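Local coordinates for single-stranded DNA-binding protein (Thermus thermophilus, PDB 2CWA) that binds single-stranded DNA and probably recruits partner proteins to it during DNA replication, recombination and repair, at residues Asn6-Ile11 with Gly198-Asp203; Leu32-Gln37 with Gln74-Glu79; Gly80-Arg85 with Asn129-Met134; Arg110-Ala115 with Pro122-Ala127. All coordinates share one frame; numbering follows the deposited sequence.

Interaction 1 (Asn6-Ile11 with Gly198-Asp203); sequences NRVFLI and GRLVND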
loop_
_atom_site.group_PDB
_atom_site.type_symbol
_atom_site.label_atom_id
_atom_site.label_comp_id
_atom_site.label_asym_id
_atom_site.label_seq_id
_atom_site.Cartn_x
_atom_site.Cartn_y
_atom_site.Cartn_z
ATOM N N ASN A 6 3.978 9.805 6.165
ATOM C CA ASN A 6 3.095 8.978 5.336
ATOM C C ASN A 6 3.554 9.088 3.886
ATOM O O ASN A 6 3.057 9.919 3.133
ATOM C CB ASN A 6 1.658 9.506 5.524
ATOM C CG ASN A 6 0.611 8.766 4.690
ATOM O OD1 ASN A 6 0.891 7.774 4.013
ATOM N ND2 ASN A 6 -0.621 9.263 4.749
ATOM N N ARG A 7 4.522 8.258 3.493
ATOM C CA ARG A 7 5.040 8.309 2.132
ATOM C C ARG A 7 5.049 6.932 1.473
ATOM O O ARG A 7 5.565 5.969 2.039
ATOM C CB ARG A 7 6.454 8.909 2.130
ATOM C CG ARG A 7 6.513 10.332 2.720
ATOM C CD ARG A 7 7.906 10.956 2.606
ATOM N NE ARG A 7 7.932 12.326 3.125
ATOM C CZ ARG A 7 7.336 13.362 2.538
ATOM N NH1 ARG A 7 6.664 13.196 1.401
ATOM N NH2 ARG A 7 7.418 14.569 3.081
ATOM N N VAL A 8 4.476 6.862 0.276
ATOM C CA VAL A 8 4.379 5.617 -0.483
ATOM C C VAL A 8 5.199 5.664 -1.760
ATOM O O VAL A 8 5.130 6.637 -2.516
ATOM C CB VAL A 8 2.908 5.316 -0.872
ATOM C CG1 VAL A 8 2.853 4.117 -1.831
ATOM C CG2 VAL A 8 2.083 5.052 0.380
ATOM N N PHE A 9 5.981 4.609 -1.996
ATOM C CA PHE A 9 6.806 4.517 -3.194
ATOM C C PHE A 9 6.520 3.185 -3.880
ATOM O O PHE A 9 6.787 2.115 -3.321
ATOM C CB PHE A 9 8.291 4.592 -2.834
ATOM C CG PHE A 9 8.692 5.884 -2.181
ATOM C CD1 PHE A 9 8.862 7.042 -2.940
ATOM C CD2 PHE A 9 8.890 5.950 -0.811
ATOM C CE1 PHE A 9 9.228 8.255 -2.325
ATOM C CE2 PHE A 9 9.255 7.152 -0.188
ATOM C CZ PHE A 9 9.423 8.301 -0.950
ATOM N N LEU A 10 5.988 3.256 -5.090
ATOM C CA LEU A 10 5.650 2.056 -5.840
ATOM C C LEU A 10 6.152 2.091 -7.264
ATOM O O LEU A 10 6.122 3.130 -7.934
ATOM C CB LEU A 10 4.124 1.865 -5.882
ATOM C CG LEU A 10 3.389 1.581 -4.575
ATOM C CD1 LEU A 10 1.894 1.856 -4.765
ATOM C CD2 LEU A 10 3.632 0.124 -4.159
ATOM N N ILE A 11 6.632 0.937 -7.716
ATOM C CA ILE A 11 7.068 0.764 -9.087
ATOM C C ILE A 11 6.500 -0.586 -9.514
ATOM O O ILE A 11 6.779 -1.618 -8.888
ATOM C CB ILE A 11 8.602 0.723 -9.252
ATOM C CG1 ILE A 11 9.224 2.077 -8.883
ATOM C CG2 ILE A 11 8.932 0.404 -10.708
ATOM C CD1 ILE A 11 10.744 2.125 -9.085
ATOM N N GLY A 198 7.563 -0.397 5.504
ATOM C CA GLY A 198 6.948 -1.656 5.146
ATOM C C GLY A 198 6.554 -1.763 3.699
ATOM O O GLY A 198 6.978 -0.972 2.861
ATOM N N ARG A 199 5.739 -2.770 3.410
ATOM C CA ARG A 199 5.256 -3.000 2.068
ATOM C C ARG A 199 3.739 -3.001 2.153
ATOM O O ARG A 199 3.167 -3.468 3.138
ATOM C CB ARG A 199 5.779 -4.340 1.541
ATOM C CG ARG A 199 5.670 -5.491 2.536
ATOM C CD ARG A 199 6.474 -6.701 2.062
ATOM N NE ARG A 199 5.872 -7.314 0.887
ATOM C CZ ARG A 199 4.838 -8.148 0.930
ATOM N NH1 ARG A 199 4.294 -8.477 2.095
ATOM N NH2 ARG A 199 4.335 -8.639 -0.195
ATOM N N LEU A 200 3.087 -2.447 1.139
ATOM C CA LEU A 200 1.632 -2.410 1.133
ATOM C C LEU A 200 1.094 -3.771 0.718
ATOM O O LEU A 200 1.569 -4.360 -0.247
ATOM C CB LEU A 200 1.134 -1.356 0.148
ATOM C CG LEU A 200 1.480 0.086 0.532
ATOM C CD1 LEU A 200 1.082 1.032 -0.597
ATOM C CD2 LEU A 200 0.760 0.442 1.817
ATOM N N VAL A 201 0.105 -4.261 1.453
ATOM C CA VAL A 201 -0.515 -5.539 1.128
ATOM C C VAL A 201 -2.020 -5.361 1.223
ATOM O O VAL A 201 -2.503 -4.384 1.800
ATOM C CB VAL A 201 -0.091 -6.655 2.113
ATOM C CG1 VAL A 201 1.430 -6.765 2.146
ATOM C CG2 VAL A 201 -0.646 -6.380 3.493
ATOM N N ASN A 202 -2.767 -6.295 0.647
ATOM C CA ASN A 202 -4.214 -6.204 0.722
ATOM C C ASN A 202 -4.885 -7.565 0.844
ATOM O O ASN A 202 -4.326 -8.593 0.442
ATOM C CB ASN A 202 -4.765 -5.442 -0.486
ATOM C CG ASN A 202 -4.270 -5.994 -1.797
ATOM O OD1 ASN A 202 -4.346 -7.197 -2.045
ATOM N ND2 ASN A 202 -3.765 -5.114 -2.656
ATOM N N ASP A 203 -6.072 -7.566 1.436
ATOM C CA ASP A 203 -6.838 -8.792 1.600
ATOM C C ASP A 203 -8.085 -8.618 0.741
ATOM O O ASP A 203 -8.588 -7.502 0.592
ATOM C CB ASP A 203 -7.250 -8.993 3.062
ATOM C CG ASP A 203 -6.120 -8.718 4.040
ATOM O OD1 ASP A 203 -5.005 -9.240 3.834
ATOM O OD2 ASP A 203 -6.352 -7.981 5.025
#
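Val8 and Leu200 come closest in backbone terms, yet their CA atoms are still 8.6 Å apart, a spacing that leaves strands 5-22 and 193-206 to meet through side chains alone. Leu200 carries the contact: its CB faces strand 5-22, and with CG anti to the carbonyl carbon (chi1 -66°) and a nearly extended second torsion, methyl CD1 becomes the leading atom. Val8 answers with CG1, the branch anti to its backbone N, which lies 3.8 Å from Leu200 CD1, the side chains crossing at about a right angle. Leu10, two residues on along the same face of its strand, brings its CD1 to the same methyl beside Val8, a looser approach of 4.3 Å between Leu10 CD1 and Leu200 CD1. One leucine methyl thus lies against two branched side chains, all three residues buried. Leu82 touches both Val8 and Leu200, Val218 also packs on Leu200, and the amide of Leu200 is held by the side-chain oxygen of Asn129. The contact is apolar packing across the seam between two OB folds, the five-stranded barrels of the single-strand binding protein family, here carried side by side in one chain.

Interaction 2 (Leu32-Gln37 with Gln74-Glu79); sequences LTLAGQ and QLVFVE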
loop_
_atom_site.group_PDB
_atom_site.type_symbol
_atom_site.label_atom_id
_atom_site.label_comp_id
_atom_site.label_asym_id
_atom_site.label_seq_id
_atom_site.Cartn_x
_atom_site.Cartn_y
_atom_site.Cartn_z
ATOM N N LEU A 32 -5.618 3.763 -11.368
ATOM C CA LEU A 32 -4.712 2.822 -12.007
ATOM C C LEU A 32 -4.507 1.618 -11.099
ATOM O O LEU A 32 -4.698 1.701 -9.889
ATOM C CB LEU A 32 -3.349 3.483 -12.271
ATOM C CG LEU A 32 -3.296 4.791 -13.066
ATOM C CD1 LEU A 32 -3.705 5.948 -12.172
ATOM C CD2 LEU A 32 -1.892 5.021 -13.581
ATOM N N THR A 33 -4.127 0.494 -11.690
ATOM C CA THR A 33 -3.869 -0.704 -10.913
ATOM C C THR A 33 -2.426 -1.070 -11.211
ATOM O O THR A 33 -2.082 -1.370 -12.354
ATOM C CB THR A 33 -4.792 -1.874 -11.331
ATOM O OG1 THR A 33 -6.160 -1.500 -11.126
ATOM C CG2 THR A 33 -4.496 -3.112 -10.493
ATOM N N LEU A 34 -1.579 -0.998 -10.189
ATOM C CA LEU A 34 -0.168 -1.336 -10.347
ATOM C C LEU A 34 0.031 -2.744 -9.839
ATOM O O LEU A 34 -0.497 -3.115 -8.793
ATOM C CB LEU A 34 0.734 -0.377 -9.555
ATOM C CG LEU A 34 1.111 0.934 -10.254
ATOM C CD1 LEU A 34 -0.148 1.758 -10.499
ATOM C CD2 LEU A 34 2.111 1.711 -9.388
ATOM N N ALA A 35 0.797 -3.522 -10.587
ATOM C CA ALA A 35 1.053 -4.901 -10.216
ATOM C C ALA A 35 2.547 -5.185 -10.215
ATOM O O ALA A 35 3.274 -4.767 -11.120
ATOM C CB ALA A 35 0.340 -5.841 -11.191
ATOM N N GLY A 36 2.988 -5.906 -9.193
ATOM C CA GLY A 36 4.389 -6.250 -9.088
ATOM C C GLY A 36 4.578 -7.468 -8.213
ATOM O O GLY A 36 3.647 -7.942 -7.557
ATOM N N GLN A 37 5.791 -7.996 -8.213
ATOM C CA GLN A 37 6.085 -9.154 -7.390
ATOM C C GLN A 37 7.549 -9.114 -7.020
ATOM O O GLN A 37 8.342 -8.406 -7.645
ATOM C CB GLN A 37 5.770 -10.450 -8.143
ATOM C CG GLN A 37 6.621 -10.682 -9.374
ATOM C CD GLN A 37 6.315 -12.016 -10.034
ATOM O OE1 GLN A 37 5.177 -12.282 -10.421
ATOM N NE2 GLN A 37 7.333 -12.860 -10.163
ATOM N N GLN A 74 2.644 -0.954 -19.147
ATOM C CA GLN A 74 3.545 0.167 -18.889
ATOM C C GLN A 74 4.111 0.135 -17.472
ATOM O O GLN A 74 3.383 -0.067 -16.511
ATOM C CB GLN A 74 2.799 1.488 -19.095
ATOM C CG GLN A 74 3.610 2.734 -18.744
ATOM C CD GLN A 74 4.679 3.056 -19.770
ATOM O OE1 GLN A 74 4.375 3.332 -20.932
ATOM N NE2 GLN A 74 5.941 3.026 -19.346
ATOM N N LEU A 75 5.417 0.332 -17.335
ATOM C CA LEU A 75 6.009 0.354 -16.004
ATOM C C LEU A 75 5.933 1.799 -15.531
ATOM O O LEU A 75 6.229 2.709 -16.296
ATOM C CB LEU A 75 7.467 -0.105 -16.040
ATOM C CG LEU A 75 7.702 -1.515 -16.594
ATOM C CD1 LEU A 75 9.136 -1.939 -16.294
ATOM C CD2 LEU A 75 6.719 -2.487 -15.956
ATOM N N VAL A 76 5.526 2.005 -14.285
ATOM C CA VAL A 76 5.421 3.356 -13.747
ATOM C C VAL A 76 5.937 3.446 -12.321
ATOM O O VAL A 76 5.957 2.454 -11.585
ATOM C CB VAL A 76 3.951 3.857 -13.725
ATOM C CG1 VAL A 76 3.376 3.863 -15.129
ATOM C CG2 VAL A 76 3.117 2.975 -12.821
ATOM N N PHE A 77 6.359 4.650 -11.948
ATOM C CA PHE A 77 6.825 4.932 -10.601
ATOM C C PHE A 77 5.815 5.900 -10.000
ATOM O O PHE A 77 5.569 6.969 -10.554
ATOM C CB PHE A 77 8.207 5.597 -10.616
ATOM C CG PHE A 77 8.545 6.313 -9.332
ATOM C CD1 PHE A 77 8.489 5.650 -8.113
ATOM C CD2 PHE A 77 8.901 7.665 -9.345
ATOM C CE1 PHE A 77 8.781 6.315 -6.916
ATOM C CE2 PHE A 77 9.193 8.342 -8.157
ATOM C CZ PHE A 77 9.134 7.668 -6.940
ATOM N N VAL A 78 5.240 5.521 -8.867
ATOM C CA VAL A 78 4.267 6.359 -8.199
ATOM C C VAL A 78 4.754 6.788 -6.829
ATOM O O VAL A 78 5.275 5.973 -6.060
ATOM C CB VAL A 78 2.920 5.619 -8.035
ATOM C CG1 VAL A 78 2.068 6.294 -6.979
ATOM C CG2 VAL A 78 2.182 5.607 -9.359
ATOM N N GLU A 79 4.603 8.080 -6.546
ATOM C CA GLU A 79 4.962 8.629 -5.247
ATOM C C GLU A 79 3.645 9.128 -4.671
ATOM O O GLU A 79 2.968 9.971 -5.275
ATOM C CB GLU A 79 5.952 9.799 -5.368
ATOM C CG GLU A 79 6.228 10.435 -3.996
ATOM C CD GLU A 79 7.288 11.532 -4.017
ATOM O OE1 GLU A 79 7.665 11.986 -5.111
ATOM O OE2 GLU A 79 7.737 11.942 -2.927
#
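Leu34 of strand 28-39 reaches across to Val76 and Val78 of strand 75-85, whose backbone comes no nearer than the 8.1 Å between the CA atoms of Leu34 and Val76. Its CB is directed at the other strand but is still 5.3 Å from Val76 CG2. The first torsion (chi1 -85°) sets CG beside the backbone N, and CG itself already lies against Val76 CG2 at 3.8 Å. At the fork the two methyls part company. CD1 makes a looser approach to that same valine methyl, 4.2 Å between Leu34 CD1 and Val76 CG2. CD2 touches both valines, 3.8 Å from Val76 CG2 and 3.9 Å from Val78 CG2. Strands 28-39 and 75-85 both pair with strand 5-22, one on each of its edges, and this leucine therefore spans the interior of the first OB barrel, where Trp52 also packs on it and Val56 and Ala101 touch Val78. Cut back to an alanine, this position would probably leave a gap between the strands and the CG2 methyls of Val76 and Val78 without their shared partner. Where strand 75-85 begins, the side chain of Gln74 folds back on its own backbone, NE2 donating to Leu75 O at 3.1 Å in a fairly straight bond (165°) that stays close to the amide plane.

Interaction 3 (Gly80-Arg85 with Asn129-Met134); sequences GRLEYR and NQVFLM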
loop_
_atom_site.group_PDB
_atom_site.type_symbol
_atom_site.label_atom_id
_atom_site.label_comp_id
_atom_site.label_asym_id
_atom_site.label_seq_id
_atom_site.Cartn_x
_atom_site.Cartn_y
_atom_site.Cartn_z
ATOM N N GLY A 80 3.274 8.617 -3.506
ATOM C CA GLY A 80 2.014 9.035 -2.934
ATOM C C GLY A 80 1.934 8.914 -1.434
ATOM O O GLY A 80 2.930 9.047 -0.718
ATOM N N ARG A 81 0.730 8.640 -0.961
ATOM C CA ARG A 81 0.480 8.530 0.459
ATOM C C ARG A 81 -0.822 7.790 0.684
ATOM O O ARG A 81 -1.631 7.646 -0.234
ATOM C CB ARG A 81 0.389 9.930 1.059
ATOM C CG ARG A 81 -0.541 10.833 0.281
ATOM C CD ARG A 81 -0.261 12.312 0.544
ATOM N NE ARG A 81 -0.967 13.141 -0.425
ATOM C CZ ARG A 81 -2.293 13.219 -0.513
ATOM N NH1 ARG A 81 -2.850 13.994 -1.435
ATOM N NH2 ARG A 81 -3.062 12.533 0.327
ATOM N N LEU A 82 -1.016 7.323 1.910
ATOM C CA LEU A 82 -2.223 6.604 2.272
ATOM C C LEU A 82 -3.263 7.601 2.764
ATOM O O LEU A 82 -2.930 8.572 3.442
ATOM C CB LEU A 82 -1.909 5.584 3.360
ATOM C CG LEU A 82 -0.810 4.582 2.976
ATOM C CD1 LEU A 82 -0.577 3.632 4.132
ATOM C CD2 LEU A 82 -1.220 3.810 1.737
ATOM N N GLU A 83 -4.520 7.352 2.426
ATOM C CA GLU A 83 -5.599 8.242 2.817
ATOM C C GLU A 83 -6.756 7.420 3.381
ATOM O O GLU A 83 -7.344 6.588 2.691
ATOM C CB GLU A 83 -6.026 9.055 1.593
ATOM C CG GLU A 83 -6.989 10.187 1.864
ATOM C CD GLU A 83 -7.065 11.137 0.686
ATOM O OE1 GLU A 83 -6.085 11.879 0.455
ATOM O OE2 GLU A 83 -8.095 11.129 -0.018
ATOM N N TYR A 84 -7.066 7.668 4.646
ATOM C CA TYR A 84 -8.115 6.951 5.356
ATOM C C TYR A 84 -9.480 7.639 5.324
ATOM O O TYR A 84 -9.568 8.863 5.351
ATOM C CB TYR A 84 -7.687 6.768 6.805
ATOM C CG TYR A 84 -8.687 6.042 7.662
ATOM C CD1 TYR A 84 -8.783 4.652 7.631
ATOM C CD2 TYR A 84 -9.540 6.744 8.508
ATOM C CE1 TYR A 84 -9.703 3.978 8.424
ATOM C CE2 TYR A 84 -10.462 6.081 9.303
ATOM C CZ TYR A 84 -10.537 4.697 9.256
ATOM O OH TYR A 84 -11.446 4.036 10.046
ATOM N N ARG A 85 -10.535 6.829 5.283
ATOM C CA ARG A 85 -11.915 7.314 5.271
ATOM C C ARG A 85 -12.844 6.266 5.886
ATOM O O ARG A 85 -12.719 5.075 5.599
ATOM C CB ARG A 85 -12.370 7.620 3.839
ATOM C CG ARG A 85 -13.891 7.652 3.670
ATOM C CD ARG A 85 -14.321 8.085 2.269
ATOM N NE ARG A 85 -14.118 9.517 2.054
ATOM C CZ ARG A 85 -14.509 10.180 0.969
ATOM N NH1 ARG A 85 -15.131 9.545 -0.019
ATOM N NH2 ARG A 85 -14.281 11.484 0.871
ATOM N N ASN A 129 7.836 -1.680 -3.636
ATOM C CA ASN A 129 6.651 -1.549 -2.798
ATOM C C ASN A 129 7.174 -1.178 -1.427
ATOM O O ASN A 129 7.464 -2.045 -0.600
ATOM C CB ASN A 129 5.884 -2.881 -2.739
ATOM C CG ASN A 129 4.620 -2.798 -1.897
ATOM O OD1 ASN A 129 4.368 -1.803 -1.215
ATOM N ND2 ASN A 129 3.821 -3.862 -1.931
ATOM N N GLN A 130 7.301 0.123 -1.180
ATOM C CA GLN A 130 7.834 0.588 0.089
ATOM C C GLN A 130 7.040 1.759 0.653
ATOM O O GLN A 130 6.739 2.704 -0.064
ATOM C CB GLN A 130 9.292 1.008 -0.111
ATOM C CG GLN A 130 10.034 1.355 1.167
ATOM C CD GLN A 130 11.508 1.645 0.923
ATOM O OE1 GLN A 130 12.297 1.727 1.862
ATOM N NE2 GLN A 130 11.882 1.810 -0.336
ATOM N N VAL A 131 6.712 1.693 1.936
ATOM C CA VAL A 131 5.971 2.771 2.587
ATOM C C VAL A 131 6.643 3.163 3.898
ATOM O O VAL A 131 7.143 2.306 4.634
ATOM C CB VAL A 131 4.503 2.357 2.885
ATOM C CG1 VAL A 131 4.474 1.181 3.842
ATOM C CG2 VAL A 131 3.736 3.537 3.485
ATOM N N PHE A 132 6.668 4.465 4.170
ATOM C CA PHE A 132 7.242 5.001 5.399
ATOM C C PHE A 132 6.085 5.584 6.198
ATOM O O PHE A 132 5.351 6.435 5.693
ATOM C CB PHE A 132 8.226 6.134 5.087
ATOM C CG PHE A 132 9.498 5.680 4.454
ATOM C CD1 PHE A 132 10.631 5.460 5.225
ATOM C CD2 PHE A 132 9.573 5.485 3.082
ATOM C CE1 PHE A 132 11.827 5.057 4.631
ATOM C CE2 PHE A 132 10.764 5.081 2.483
ATOM C CZ PHE A 132 11.891 4.868 3.262
ATOM N N LEU A 133 5.930 5.149 7.440
ATOM C CA LEU A 133 4.853 5.651 8.280
ATOM C C LEU A 133 5.331 5.921 9.693
ATOM O O LEU A 133 6.236 5.254 10.194
ATOM C CB LEU A 133 3.704 4.635 8.361
ATOM C CG LEU A 133 2.891 4.288 7.112
ATOM C CD1 LEU A 133 1.969 3.112 7.432
ATOM C CD2 LEU A 133 2.080 5.498 6.668
HETATM N N MSE A 134 4.718 6.908 10.337
HETATM C CA MSE A 134 5.034 7.216 11.719
HETATM C C MSE A 134 3.795 7.814 12.359
HETATM O O MSE A 134 3.134 8.674 11.773
HETATM C CB MSE A 134 6.215 8.188 11.834
HETATM C CG MSE A 134 6.609 8.489 13.280
HETATM SE SE MSE A 134 8.483 9.111 13.446
HETATM C CE MSE A 134 8.544 10.168 11.866
#
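Leu82 meets Leu133 and Val131 in purely apolar contact, and these three buried side chains make up the whole meeting of segments 80-85 and 129-134. Leu82 is turned at strand 128-145; its extended second torsion (chi2 180°) pushes CD1 forward as the touching atom, 4.1 Å from Leu133 CD2. The two leucines cross at about a right angle, methyl against methyl. Leu133 sets off across the gap less directly, and it is its far end that closes in. Val131 CG2 stands at a looser 4.4 Å from Leu82 CD1. An ionic pair, Arg81 with Glu83, sits on the residues flanking Leu82 and takes no part in the apolar contact. Arg81 NH2 donates to Glu83 OE1 at 3.1 Å (155°), with the oxygen lying in the guanidinium plane and the nitrogen almost straight ahead of the C-O bond. Both charges have second partners: Asp102 at Arg81 NE, and Arg169 at the same Glu83 oxygen. Among the backbone bonds, strand 5-22 holds both segments, pairing with Gly80 through Val8 and with Gln130 through Phe9. The two strands thus flank a common neighbour, and Leu82 of the first OB fold packs on the opening strand of the second, an association of barrels resembling that within the dimers of single-domain bacterial SSB proteins.

Interaction 4 (Arg110-Ala115 with Pro122-Ala127); sequences RGKERA and PRLRAA. With NO3 (nitrate ion), chain D.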
loop_
_atom_site.group_PDB
_atom_site.type_symbol
_atom_site.label_atom_id
_atom_site.label_comp_id
_atom_site.label_asym_id
_atom_site.label_seq_id
_atom_site.Cartn_x
_atom_site.Cartn_y
_atom_site.Cartn_z
ATOM N N ARG A 110 13.562 -1.326 -20.412
ATOM C CA ARG A 110 14.796 -1.989 -20.845
ATOM C C ARG A 110 15.411 -2.745 -19.676
ATOM O O ARG A 110 15.644 -2.178 -18.611
ATOM C CB ARG A 110 15.814 -0.971 -21.371
ATOM C CG ARG A 110 17.200 -1.574 -21.671
ATOM C CD ARG A 110 18.135 -0.557 -22.318
ATOM N NE ARG A 110 18.488 0.546 -21.426
ATOM C CZ ARG A 110 19.422 0.488 -20.479
ATOM N NH1 ARG A 110 20.113 -0.628 -20.289
ATOM N NH2 ARG A 110 19.672 1.552 -19.726
ATOM N N GLY A 111 15.664 -4.033 -19.879
ATOM C CA GLY A 111 16.258 -4.851 -18.836
ATOM C C GLY A 111 15.295 -5.326 -17.764
ATOM O O GLY A 111 15.706 -6.012 -16.829
ATOM N N LYS A 112 14.019 -4.970 -17.889
ATOM C CA LYS A 112 13.011 -5.372 -16.910
ATOM C C LYS A 112 12.163 -6.537 -17.404
ATOM O O LYS A 112 11.940 -6.684 -18.601
ATOM C CB LYS A 112 12.093 -4.189 -16.577
ATOM C CG LYS A 112 12.606 -3.270 -15.474
ATOM C CD LYS A 112 13.987 -2.719 -15.773
ATOM C CE LYS A 112 14.477 -1.842 -14.632
ATOM N NZ LYS A 112 15.801 -1.227 -14.914
ATOM N N GLU A 113 11.676 -7.353 -16.475
ATOM C CA GLU A 113 10.855 -8.503 -16.831
ATOM C C GLU A 113 9.487 -8.505 -16.170
ATOM O O GLU A 113 9.341 -8.157 -14.997
ATOM C CB GLU A 113 11.570 -9.809 -16.470
ATOM C CG GLU A 113 12.829 -10.074 -17.265
ATOM C CD GLU A 113 13.291 -11.511 -17.133
ATOM O OE1 GLU A 113 13.521 -11.962 -15.989
ATOM O OE2 GLU A 113 13.421 -12.190 -18.177
ATOM N N ARG A 114 8.484 -8.921 -16.930
ATOM C CA ARG A 114 7.127 -8.981 -16.418
ATOM C C ARG A 114 6.657 -10.426 -16.332
ATOM O O ARG A 114 7.056 -11.265 -17.139
ATOM C CB ARG A 114 6.179 -8.216 -17.342
ATOM C CG ARG A 114 6.527 -6.747 -17.566
ATOM C CD ARG A 114 5.525 -6.130 -18.532
ATOM N NE ARG A 114 5.772 -4.724 -18.858
ATOM C CZ ARG A 114 6.755 -4.280 -19.638
ATOM N NH1 ARG A 114 7.628 -5.124 -20.190
ATOM N NH2 ARG A 114 6.843 -2.984 -19.906
ATOM N N ALA A 115 5.826 -10.710 -15.340
ATOM C CA ALA A 115 5.242 -12.030 -15.176
ATOM C C ALA A 115 3.798 -11.821 -15.633
ATOM O O ALA A 115 3.337 -10.679 -15.718
ATOM C CB ALA A 115 5.283 -12.452 -13.719
ATOM N N PRO A 122 -0.123 -8.242 -16.711
ATOM C CA PRO A 122 1.301 -8.188 -16.369
ATOM C C PRO A 122 1.601 -7.731 -14.944
ATOM O O PRO A 122 0.879 -6.911 -14.374
ATOM C CB PRO A 122 1.863 -7.227 -17.412
ATOM C CG PRO A 122 0.745 -6.257 -17.597
ATOM C CD PRO A 122 -0.470 -7.178 -17.672
ATOM N N ARG A 123 2.666 -8.291 -14.376
ATOM C CA ARG A 123 3.142 -7.941 -13.039
ATOM C C ARG A 123 4.651 -7.763 -13.169
ATOM O O ARG A 123 5.332 -8.610 -13.758
ATOM C CB ARG A 123 2.865 -9.057 -12.025
ATOM C CG ARG A 123 1.402 -9.316 -11.735
ATOM C CD ARG A 123 1.246 -10.169 -10.485
ATOM N NE ARG A 123 2.078 -11.370 -10.528
ATOM C CZ ARG A 123 1.859 -12.455 -9.792
ATOM N NH1 ARG A 123 0.831 -12.494 -8.954
ATOM N NH2 ARG A 123 2.665 -13.504 -9.895
ATOM N N LEU A 124 5.175 -6.667 -12.632
ATOM C CA LEU A 124 6.612 -6.410 -12.703
ATOM C C LEU A 124 7.380 -7.257 -11.688
ATOM O O LEU A 124 7.061 -7.259 -10.496
ATOM C CB LEU A 124 6.911 -4.923 -12.445
ATOM C CG LEU A 124 8.390 -4.500 -12.451
ATOM C CD1 LEU A 124 8.999 -4.708 -13.841
ATOM C CD2 LEU A 124 8.507 -3.030 -12.045
ATOM N N ARG A 125 8.396 -7.973 -12.163
ATOM C CA ARG A 125 9.221 -8.785 -11.277
ATOM C C ARG A 125 10.232 -7.838 -10.628
ATOM O O ARG A 125 10.659 -6.874 -11.257
ATOM C CB ARG A 125 9.949 -9.872 -12.072
ATOM C CG ARG A 125 9.008 -10.748 -12.892
ATOM C CD ARG A 125 9.739 -11.913 -13.538
ATOM N NE ARG A 125 10.180 -12.887 -12.547
ATOM C CZ ARG A 125 10.821 -14.013 -12.841
ATOM N NH1 ARG A 125 11.098 -14.310 -14.106
ATOM N NH2 ARG A 125 11.186 -14.843 -11.872
ATOM N N ALA A 126 10.600 -8.108 -9.379
ATOM C CA ALA A 126 11.550 -7.259 -8.648
ATOM C C ALA A 126 11.022 -5.820 -8.576
ATOM O O ALA A 126 11.775 -4.853 -8.742
ATOM C CB ALA A 126 12.925 -7.284 -9.333
ATOM N N ALA A 127 9.724 -5.692 -8.315
ATOM C CA ALA A 127 9.068 -4.388 -8.228
ATOM C C ALA A 127 9.426 -3.632 -6.947
ATOM O O ALA A 127 10.134 -4.145 -6.078
ATOM C CB ALA A 127 7.540 -4.575 -8.305
HETATM N N NO3 D . 9.105 -8.266 -20.583
HETATM O O1 NO3 D . 9.001 -7.775 -21.693
HETATM O O2 NO3 D . 8.562 -7.743 -19.632
HETATM O O3 NO3 D . 9.756 -9.281 -20.424
HETATM O O HOH W 1 12.412 -6.777 -13.775
#
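Ala115 and Arg123 form a hydrogen-bonded antiparallel pair: Ala115 N donates to Arg123 O at 2.7 Å, and Arg123 N returns a bond to Ala115 O at 2.8 Å. Next along, Arg125 N gives a nearly straight bond (168°) to Glu113 O at 3.0 Å, while a water accepts from Glu113 N and donates to Arg125 O. The side chains of Glu113 and Arg125 run alongside each other, but their salt bridge is long and purely electrostatic. Arg114 lies beside Pro122, its chain extended from CG to NE. Its NH1 donates to nitrate O2 at 2.8 Å, the ion sitting at the guanidinium edge, and its backbone N adds a weak bond to the same oxygen. Gly73 O accepts from NE, and Asp109 pairs with NH2. With an alanine in its place, Asp109 would probably lose this countercharge, and the nitrate, likely a crystallisation ion, would keep only the weak backbone bond described here. This is a short beta hairpin, attached to the first OB barrel by parallel pairing of its second strand with strand 28-39.

How the interactions relate
From the N terminus, strand 5-22 opens interaction 1, whose loop closes only at strand 193-206 and encloses the other three. Inside it, interaction 2 joins strands 28-39 and 75-85 within the first OB barrel. Interaction 3 then starts on the continuation of strand 75-85 and closes on strand 128-145 in the second; interaction 4, a hairpin, nests inside that loop. Interactions 2 and 3 are in series, and no loops cross. Interactions 1 and 3, with centres about 6 Å apart, tie barrel to barrel. Interaction 4 lies about 10 Å from interaction 2, centre to centre, and joins it through backbone bonds of Leu124 with Ala35 and Gln37.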